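Local coordinates for protein eukaryotic translation initiation factor 4 gamma 2 (Homo sapiens, PDB 4IUL) that probably acts in translation initiation as an eIF4G relative, its helical-repeat MIF4G domain interacting with the helicase eIF4A, at residues F108-F120 / D166-T179. Sequence-based numbering, arbitrary orientation.
Sequences FRRLLISKLQDEF and DLIHESILHKCIKT. With SO4 (sulfate ion), chain D.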
ATOM      1  N   PHE A 108       8.560  -0.166 -15.390  1.00 24.95           N
ATOM      2  CA  PHE A 108       7.339  -0.256 -14.611  1.00 25.21           C
ATOM      3  C   PHE A 108       7.632  -0.362 -13.118  1.00 26.12           C
ATOM      4  O   PHE A 108       7.139   0.447 -12.330  1.00 24.91           O
ATOM      5  CB  PHE A 108       6.489  -1.458 -15.021  1.00 23.71           C
ATOM      6  CG  PHE A 108       5.146  -1.492 -14.339  1.00 24.91           C
ATOM      7  CD1 PHE A 108       4.100  -0.693 -14.794  1.00 25.49           C
ATOM      8  CD2 PHE A 108       4.954  -2.245 -13.184  1.00 24.33           C
ATOM      9  CE1 PHE A 108       2.880  -0.638 -14.104  1.00 26.30           C
ATOM     10  CE2 PHE A 108       3.740  -2.195 -12.485  1.00 25.18           C
ATOM     11  CZ  PHE A 108       2.702  -1.389 -12.945  1.00 22.99           C
ATOM     12  N   ARG A 109       8.443  -1.348 -12.740  1.00 25.24           N
ATOM     13  CA  ARG A 109       8.784  -1.568 -11.335  1.00 28.11           C
ATOM     14  C   ARG A 109       9.347  -0.338 -10.649  1.00 27.92           C
ATOM     15  O   ARG A 109       8.973  -0.036  -9.520  1.00 30.06           O
ATOM     16  CB  ARG A 109       9.775  -2.735 -11.189  1.00 27.32           C
ATOM     17  CG  ARG A 109       9.167  -4.124 -11.439  1.00 28.19           C
ATOM     18  CD  ARG A 109      10.216  -5.213 -11.270  1.00 29.25           C
ATOM     19  NE  ARG A 109       9.728  -6.545 -11.613  1.00 31.82           N
ATOM     20  CZ  ARG A 109       8.950  -7.290 -10.831  1.00 33.57           C
ATOM     21  NH1 ARG A 109       8.563  -6.838  -9.648  1.00 33.19           N
ATOM     22  NH2 ARG A 109       8.563  -8.494 -11.233  1.00 32.60           N
ATOM     23  N   ARG A 110      10.240   0.363 -11.337  1.00 28.78           N
ATOM     24  CA  ARG A 110      10.875   1.570 -10.817  1.00 29.31           C
ATOM     25  C   ARG A 110       9.894   2.728 -10.592  1.00 28.48           C
ATOM     26  O   ARG A 110       9.934   3.387  -9.560  1.00 29.36           O
ATOM     27  CB  ARG A 110      11.986   2.011 -11.781  1.00 31.70           C
ATOM     28  CG  ARG A 110      12.491   3.435 -11.579  1.00 33.86           C
ATOM     29  CD  ARG A 110      13.669   3.747 -12.501  1.00 37.60           C
ATOM     30  NE  ARG A 110      13.293   3.937 -13.904  1.00 37.50           N
ATOM     31  CZ  ARG A 110      12.710   5.034 -14.382  1.00 39.31           C
ATOM     32  NH1 ARG A 110      12.408   5.122 -15.676  1.00 38.00           N
ATOM     33  NH2 ARG A 110      12.428   6.046 -13.570  1.00 38.34           N
ATOM     34  N   LEU A 111       9.014   2.978 -11.550  1.00 27.64           N
ATOM     35  CA  LEU A 111       8.056   4.072 -11.403  1.00 28.95           C
ATOM     36  C   LEU A 111       6.953   3.767 -10.380  1.00 30.09           C
ATOM     37  O   LEU A 111       6.397   4.685  -9.771  1.00 29.99           O
ATOM     38  CB  LEU A 111       7.438   4.425 -12.762  1.00 27.30           C
ATOM     39  CG  LEU A 111       8.391   4.967 -13.847  1.00 29.49           C
ATOM     40  CD1 LEU A 111       7.641   5.081 -15.176  1.00 28.15           C
ATOM     41  CD2 LEU A 111       8.963   6.337 -13.438  1.00 25.09           C
ATOM     42  N   LEU A 112       6.641   2.486 -10.179  1.00 29.69           N
ATOM     43  CA  LEU A 112       5.604   2.116  -9.212  1.00 30.57           C
ATOM     44  C   LEU A 112       6.110   2.461  -7.801  1.00 29.70           C
ATOM     45  O   LEU A 112       5.419   3.115  -7.011  1.00 28.52           O
ATOM     46  CB  LEU A 112       5.292   0.610  -9.289  1.00 30.72           C
ATOM     47  CG  LEU A 112       3.870   0.134  -8.955  1.00 33.48           C
ATOM     48  CD1 LEU A 112       3.902  -1.325  -8.505  1.00 32.02           C
ATOM     49  CD2 LEU A 112       3.268   0.990  -7.868  1.00 32.92           C
ATOM     50  N   ILE A 113       7.321   2.008  -7.492  1.00 27.98           N
ATOM     51  CA  ILE A 113       7.922   2.264  -6.186  1.00 26.94           C
ATOM     52  C   ILE A 113       7.935   3.765  -5.924  1.00 27.22           C
ATOM     53  O   ILE A 113       7.554   4.226  -4.848  1.00 26.36           O
ATOM     54  CB  ILE A 113       9.374   1.711  -6.124  1.00 25.46           C
ATOM     55  CG1 ILE A 113       9.332   0.187  -5.973  1.00 25.36           C
ATOM     56  CG2 ILE A 113      10.148   2.369  -4.975  1.00 22.64           C
ATOM     57  CD1 ILE A 113      10.653  -0.498  -6.232  1.00 25.43           C
ATOM     58  N   SER A 114       8.370   4.517  -6.931  1.00 26.64           N
ATOM     59  CA  SER A 114       8.449   5.968  -6.847  1.00 27.49           C
ATOM     60  C   SER A 114       7.096   6.615  -6.545  1.00 27.30           C
ATOM     61  O   SER A 114       7.010   7.503  -5.705  1.00 26.17           O
ATOM     62  CB  SER A 114       9.008   6.528  -8.154  1.00 26.53           C
ATOM     63  OG  SER A 114       8.875   7.932  -8.195  1.00 29.01           O
ATOM     64  N   LYS A 115       6.049   6.171  -7.239  1.00 27.84           N
ATOM     65  CA  LYS A 115       4.709   6.717  -7.044  1.00 30.46           C
ATOM     66  C   LYS A 115       4.153   6.490  -5.637  1.00 31.27           C
ATOM     67  O   LYS A 115       3.581   7.400  -5.043  1.00 31.44           O
ATOM     68  CB  LYS A 115       3.730   6.133  -8.068  1.00 30.16           C
ATOM     69  CG  LYS A 115       2.273   6.559  -7.851  1.00 32.69           C
ATOM     70  CD  LYS A 115       1.897   7.831  -8.625  1.00 34.76           C
ATOM     71  CE  LYS A 115       2.582   9.082  -8.113  1.00 35.74           C
ATOM     72  NZ  LYS A 115       2.141  10.300  -8.864  1.00 35.32           N
ATOM     73  N   LEU A 116       4.295   5.283  -5.100  1.00 31.37           N
ATOM     74  CA  LEU A 116       3.778   5.045  -3.759  1.00 32.69           C
ATOM     75  C   LEU A 116       4.505   5.856  -2.701  1.00 32.85           C
ATOM     76  O   LEU A 116       3.911   6.258  -1.708  1.00 31.27           O
ATOM     77  CB  LEU A 116       3.792   3.558  -3.432  1.00 33.03           C
ATOM     78  CG  LEU A 116       2.422   3.069  -3.905  1.00 35.65           C
ATOM     79  CD1 LEU A 116       2.572   1.869  -4.793  1.00 37.43           C
ATOM     80  CD2 LEU A 116       1.540   2.801  -2.710  1.00 31.29           C
ATOM     81  N   GLN A 117       5.786   6.120  -2.921  1.00 34.12           N
ATOM     82  CA  GLN A 117       6.535   6.939  -1.985  1.00 35.89           C
ATOM     83  C   GLN A 117       5.865   8.322  -1.985  1.00 36.98           C
ATOM     84  O   GLN A 117       5.744   8.967  -0.937  1.00 33.50           O
ATOM     85  CB  GLN A 117       7.995   7.054  -2.436  1.00 38.62           C
ATOM     86  CG  GLN A 117       8.887   7.861  -1.492  1.00 43.24           C
ATOM     87  CD  GLN A 117       8.787   7.391  -0.050  1.00 47.16           C
ATOM     88  OE1 GLN A 117       9.033   6.222   0.256  1.00 50.06           O
ATOM     89  NE2 GLN A 117       8.422   8.305   0.847  1.00 49.81           N
ATOM     90  N   ASP A 118       5.416   8.757  -3.164  1.00 37.98           N
ATOM     91  CA  ASP A 118       4.754  10.056  -3.311  1.00 39.98           C
ATOM     92  C   ASP A 118       3.395  10.113  -2.609  1.00 39.85           C
ATOM     93  O   ASP A 118       3.113  11.058  -1.869  1.00 38.16           O
ATOM     94  CB  ASP A 118       4.538  10.409  -4.787  1.00 43.56           C
ATOM     95  CG  ASP A 118       5.834  10.528  -5.566  1.00 47.38           C
ATOM     96  OD1 ASP A 118       6.833  11.039  -5.011  1.00 50.17           O
ATOM     97  OD2 ASP A 118       5.843  10.126  -6.751  1.00 49.15           O
ATOM     98  N   GLU A 119       2.538   9.126  -2.857  1.00 38.53           N
ATOM     99  CA  GLU A 119       1.233   9.135  -2.206  1.00 39.67           C
ATOM    100  C   GLU A 119       1.405   9.116  -0.690  1.00 38.03           C
ATOM    101  O   GLU A 119       0.701   9.827   0.022  1.00 37.05           O
ATOM    102  CB  GLU A 119       0.374   7.941  -2.646  1.00 41.16           C
ATOM    103  CG  GLU A 119      -0.362   8.139  -3.963  1.00 45.59           C
ATOM    104  CD  GLU A 119      -1.445   9.213  -3.893  1.00 49.17           C
ATOM    105  OE1 GLU A 119      -1.127  10.364  -3.534  1.00 52.00           O
ATOM    106  OE2 GLU A 119      -2.619   8.910  -4.206  1.00 50.09           O
ATOM    107  N   PHE A 120       2.357   8.329  -0.196  1.00 36.07           N
ATOM    108  CA  PHE A 120       2.564   8.254   1.245  1.00 36.68           C
ATOM    109  C   PHE A 120       2.917   9.602   1.872  1.00 35.38           C
ATOM    110  O   PHE A 120       2.452   9.910   2.970  1.00 35.64           O
ATOM    111  CB  PHE A 120       3.645   7.232   1.613  1.00 33.88           C
ATOM    112  CG  PHE A 120       3.671   6.895   3.083  1.00 35.48           C
ATOM    113  CD1 PHE A 120       2.636   6.160   3.659  1.00 34.63           C
ATOM    114  CD2 PHE A 120       4.711   7.330   3.893  1.00 35.32           C
ATOM    115  CE1 PHE A 120       2.637   5.862   5.017  1.00 36.62           C
ATOM    116  CE2 PHE A 120       4.722   7.039   5.256  1.00 37.82           C
ATOM    117  CZ  PHE A 120       3.683   6.302   5.821  1.00 37.19           C
ATOM    118  N   ASP A 166       6.334  -8.461  -3.412  1.00 28.95           N
ATOM    119  CA  ASP A 166       7.662  -7.889  -3.614  1.00 30.12           C
ATOM    120  C   ASP A 166       7.685  -6.721  -4.605  1.00 28.56           C
ATOM    121  O   ASP A 166       8.674  -6.513  -5.309  1.00 28.03           O
ATOM    122  CB  ASP A 166       8.666  -8.974  -4.049  1.00 31.20           C
ATOM    123  CG  ASP A 166      10.110  -8.643  -3.630  1.00 36.48           C
ATOM    124  OD1 ASP A 166      10.321  -8.296  -2.444  1.00 35.11           O
ATOM    125  OD2 ASP A 166      11.037  -8.735  -4.473  1.00 36.77           O
ATOM    126  N   LEU A 167       6.601  -5.951  -4.634  1.00 29.24           N
ATOM    127  CA  LEU A 167       6.490  -4.793  -5.525  1.00 28.55           C
ATOM    128  C   LEU A 167       6.982  -3.474  -4.899  1.00 29.11           C
ATOM    129  O   LEU A 167       7.167  -2.487  -5.609  1.00 28.64           O
ATOM    130  CB  LEU A 167       5.045  -4.664  -6.035  1.00 29.27           C
ATOM    131  CG  LEU A 167       4.662  -5.809  -6.994  1.00 30.87           C
ATOM    132  CD1 LEU A 167       3.192  -5.719  -7.421  1.00 26.69           C
ATOM    133  CD2 LEU A 167       5.582  -5.756  -8.214  1.00 31.25           C
ATOM    134  N   ILE A 168       7.169  -3.453  -3.578  1.00 28.25           N
ATOM    135  CA  ILE A 168       7.720  -2.290  -2.879  1.00 28.16           C
ATOM    136  C   ILE A 168       8.689  -2.843  -1.829  1.00 31.24           C
ATOM    137  O   ILE A 168       8.642  -4.034  -1.519  1.00 31.45           O
ATOM    138  CB  ILE A 168       6.635  -1.381  -2.210  1.00 28.96           C
ATOM    139  CG1 ILE A 168       5.662  -2.210  -1.372  1.00 27.27           C
ATOM    140  CG2 ILE A 168       5.927  -0.539  -3.274  1.00 23.94           C
ATOM    141  CD1 ILE A 168       6.158  -2.479   0.037  1.00 29.57           C
ATOM    142  N   HIS A 169       9.559  -1.991  -1.291  1.00 33.13           N
ATOM    143  CA  HIS A 169      10.578  -2.417  -0.326  1.00 35.48           C
ATOM    144  C   HIS A 169      10.333  -2.230   1.188  1.00 35.85           C
ATOM    145  O   HIS A 169       9.324  -1.651   1.619  1.00 34.24           O
ATOM    146  CB  HIS A 169      11.904  -1.761  -0.715  1.00 40.22           C
ATOM    147  CG  HIS A 169      12.357  -2.103  -2.103  1.00 46.75           C
ATOM    148  ND1 HIS A 169      13.205  -1.295  -2.832  1.00 48.96           N
ATOM    149  CD2 HIS A 169      12.072  -3.163  -2.897  1.00 47.55           C
ATOM    150  CE1 HIS A 169      13.420  -1.842  -4.017  1.00 49.48           C
ATOM    151  NE2 HIS A 169      12.744  -2.976  -4.082  1.00 49.21           N
ATOM    152  N   GLU A 170      11.296  -2.718   1.975  1.00 34.48           N
ATOM    153  CA  GLU A 170      11.265  -2.680   3.443  1.00 36.01           C
ATOM    154  C   GLU A 170      11.144  -1.306   4.083  1.00 35.93           C
ATOM    155  O   GLU A 170      10.434  -1.124   5.077  1.00 36.33           O
ATOM    156  CB  GLU A 170      12.518  -3.341   4.029  1.00 34.14           C
ATOM    157  CG  GLU A 170      12.645  -4.830   3.800  1.00 37.43           C
ATOM    158  CD  GLU A 170      13.599  -5.484   4.809  1.00 39.30           C
ATOM    159  OE1 GLU A 170      14.720  -4.968   5.002  1.00 38.01           O
ATOM    160  OE2 GLU A 170      13.223  -6.515   5.411  1.00 40.50           O
ATOM    161  N   SER A 171      11.855  -0.342   3.525  1.00 35.46           N
ATOM    162  CA  SER A 171      11.850   0.998   4.070  1.00 35.76           C
ATOM    163  C   SER A 171      10.466   1.621   4.269  1.00 33.87           C
ATOM    164  O   SER A 171      10.154   2.103   5.360  1.00 34.46           O
ATOM    165  CB  SER A 171      12.706   1.908   3.194  1.00 36.71           C
ATOM    166  OG  SER A 171      12.853   3.168   3.811  1.00 40.32           O
ATOM    167  N   ILE A 172       9.637   1.609   3.232  1.00 32.46           N
ATOM    168  CA  ILE A 172       8.308   2.215   3.339  1.00 30.34           C
ATOM    169  C   ILE A 172       7.387   1.425   4.261  1.00 29.72           C
ATOM    170  O   ILE A 172       6.497   2.000   4.897  1.00 28.52           O
ATOM    171  CB  ILE A 172       7.633   2.394   1.945  1.00 28.66           C
ATOM    172  CG1 ILE A 172       6.495   3.417   2.051  1.00 30.62           C
ATOM    173  CG2 ILE A 172       7.090   1.092   1.451  1.00 28.02           C
ATOM    174  CD1 ILE A 172       5.875   3.812   0.725  1.00 29.50           C
ATOM    175  N   LEU A 173       7.595   0.114   4.336  1.00 29.16           N
ATOM    176  CA  LEU A 173       6.782  -0.713   5.219  1.00 28.01           C
ATOM    177  C   LEU A 173       7.071  -0.321   6.673  1.00 28.67           C
ATOM    178  O   LEU A 173       6.146  -0.139   7.461  1.00 27.83           O
ATOM    179  CB  LEU A 173       7.079  -2.193   4.996  1.00 27.46           C
ATOM    180  CG  LEU A 173       6.539  -2.800   3.700  1.00 27.45           C
ATOM    181  CD1 LEU A 173       7.115  -4.187   3.529  1.00 25.02           C
ATOM    182  CD2 LEU A 173       5.014  -2.850   3.733  1.00 26.37           C
ATOM    183  N   HIS A 174       8.347  -0.176   7.027  1.00 29.02           N
ATOM    184  CA  HIS A 174       8.702   0.224   8.395  1.00 29.21           C
ATOM    185  C   HIS A 174       8.129   1.617   8.680  1.00 30.03           C
ATOM    186  O   HIS A 174       7.746   1.923   9.808  1.00 30.51           O
ATOM    187  CB  HIS A 174      10.230   0.238   8.592  1.00 25.65           C
ATOM    188  CG  HIS A 174      10.827  -1.120   8.803  1.00 25.10           C
ATOM    189  ND1 HIS A 174      10.689  -1.818   9.985  1.00 26.04           N
ATOM    190  CD2 HIS A 174      11.514  -1.934   7.965  1.00 24.34           C
ATOM    191  CE1 HIS A 174      11.259  -3.004   9.863  1.00 27.98           C
ATOM    192  NE2 HIS A 174      11.765  -3.101   8.646  1.00 25.37           N
ATOM    193  N   LYS A 175       8.065   2.453   7.651  1.00 30.39           N
ATOM    194  CA  LYS A 175       7.543   3.807   7.808  1.00 32.75           C
ATOM    195  C   LYS A 175       6.040   3.773   8.106  1.00 33.00           C
ATOM    196  O   LYS A 175       5.526   4.629   8.824  1.00 32.45           O
ATOM    197  CB  LYS A 175       7.823   4.624   6.542  1.00 33.86           C
ATOM    198  CG  LYS A 175       8.266   6.044   6.817  1.00 39.42           C
ATOM    199  CD  LYS A 175       8.936   6.663   5.600  1.00 43.58           C
ATOM    200  CE  LYS A 175      10.238   5.959   5.272  1.00 44.82           C
ATOM    201  NZ  LYS A 175      10.891   6.525   4.057  1.00 46.82           N
ATOM    202  N   CYS A 176       5.341   2.784   7.549  1.00 32.23           N
ATOM    203  CA  CYS A 176       3.916   2.631   7.794  1.00 31.98           C
ATOM    204  C   CYS A 176       3.725   2.170   9.246  1.00 33.14           C
ATOM    205  O   CYS A 176       2.912   2.722   9.984  1.00 34.61           O
ATOM    206  CB  CYS A 176       3.309   1.590   6.839  1.00 31.73           C
ATOM    207  SG  CYS A 176       3.121   2.128   5.111  1.00 32.39           S
ATOM    208  N   ILE A 177       4.485   1.155   9.646  1.00 32.14           N
ATOM    209  CA  ILE A 177       4.401   0.613  10.995  1.00 32.90           C
ATOM    210  C   ILE A 177       4.677   1.681  12.049  1.00 34.99           C
ATOM    211  O   ILE A 177       3.993   1.745  13.065  1.00 32.93           O
ATOM    212  CB  ILE A 177       5.409  -0.545  11.198  1.00 31.13           C
ATOM    213  CG1 ILE A 177       4.982  -1.753  10.360  1.00 28.43           C
ATOM    214  CG2 ILE A 177       5.509  -0.905  12.691  1.00 30.13           C
ATOM    215  CD1 ILE A 177       5.908  -2.939  10.475  1.00 26.06           C
ATOM    216  N   LYS A 178       5.681   2.511  11.798  1.00 37.58           N
ATOM    217  CA  LYS A 178       6.055   3.565  12.731  1.00 41.11           C
ATOM    218  C   LYS A 178       4.945   4.582  12.965  1.00 42.42           C
ATOM    219  O   LYS A 178       4.731   5.015  14.099  1.00 41.86           O
ATOM    220  CB  LYS A 178       7.310   4.294  12.243  1.00 41.94           C
ATOM    221  CG  LYS A 178       7.758   5.405  13.177  1.00 45.43           C
ATOM    222  CD  LYS A 178       9.121   5.977  12.796  1.00 46.93           C
ATOM    223  CE  LYS A 178       9.569   7.022  13.816  1.00 48.06           C
ATOM    224  NZ  LYS A 178      10.887   7.607  13.469  1.00 49.63           N
ATOM    225  N   THR A 179       4.243   4.968  11.903  1.00 42.49           N
ATOM    226  CA  THR A 179       3.172   5.946  12.046  1.00 45.11           C
ATOM    227  C   THR A 179       1.952   5.361  12.757  1.00 45.17           C
ATOM    228  O   THR A 179       1.245   6.072  13.467  1.00 44.45           O
ATOM    229  CB  THR A 179       2.736   6.519  10.677  1.00 46.27           C
ATOM    230  OG1 THR A 179       2.177   5.479   9.872  1.00 48.77           O
ATOM    231  CG2 THR A 179       3.926   7.120   9.952  1.00 47.91           C
TER
HETATM  232  S   SO4 D 402      11.845   9.275 -15.956  1.00 55.97           S
HETATM  233  O1  SO4 D 402      12.822  10.213 -15.371  1.00 58.94           O
HETATM  234  O2  SO4 D 402      12.520   8.012 -16.303  1.00 58.06           O
HETATM  235  O3  SO4 D 402      10.780   9.013 -14.975  1.00 57.96           O
HETATM  236  O4  SO4 D 402      11.263   9.868 -17.174  1.00 58.53           O
HETATM  237  O   HOH W   1       7.950  -2.497  -8.024  1.00 26.88           O
HETATM  238  O   HOH W   2       9.345  -4.814  -8.131  1.00 53.58           O
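Phe120 enters helix 170-179 as a knob, its ring lodged among Ile172, Lys175, Cys176 and Thr179. With CG anti to the backbone N (chi1 -167°), the ring reaches across to the neighbouring helix: Phe120 CE1 lies 3.8 Å from Cys176 SG, an oblique sulfur-aromatic contact, Phe120 CE2 rests 4.0 Å from Lys175 CG, and the methyl CG2 of Thr179 meets the ring at its edge. Thr179 OG1 meanwhile donates to Cys176 O. Replacing Phe120 with an alanine would probably open a gap between the helices and leave Cys176 SG without its aromatic neighbour.

Apolar packing continues toward the start of helix 108-120. Ile172, its CG1 anti to the backbone N (chi1 -162°), brings CD1 to 4.2 Å from Phe120 CB and also against Gln117 OE1; Gln117 NE2 is hydrogen-bonded to Glu121 OE2 on its own helix. Leu116 and Ile113 both touch CG2 of Ile168, and Leu112 CD1 meets Leu167 CB. Ile113 CD1 sits over one face of the His169 ring, a CH-pi contact 4.1 Å from the centroid.

Polar links between the segments run through water at the loop end. One water bridges Arg109 O and Leu167 O, though its unusually short approach to Leu167 O makes that side less certain; a second accepts from Arg109 NH1 at 2.6 Å and reaches Asp166 O weakly. Leu167 CD2 packs 3.5 Å from Arg109 NH1, the two side chains crossing at about a right angle.

Leu116 and Phe120 also touch helix 141-163, which a Schellman motif at Asp166 ends. Helices 108-120 and 170-179 run nearly parallel, 19° apart in direction, their axes 11.4 Å apart at closest approach, consistent with the side-by-side helix packing of the HEAT-repeat fold of an MIF4G domain.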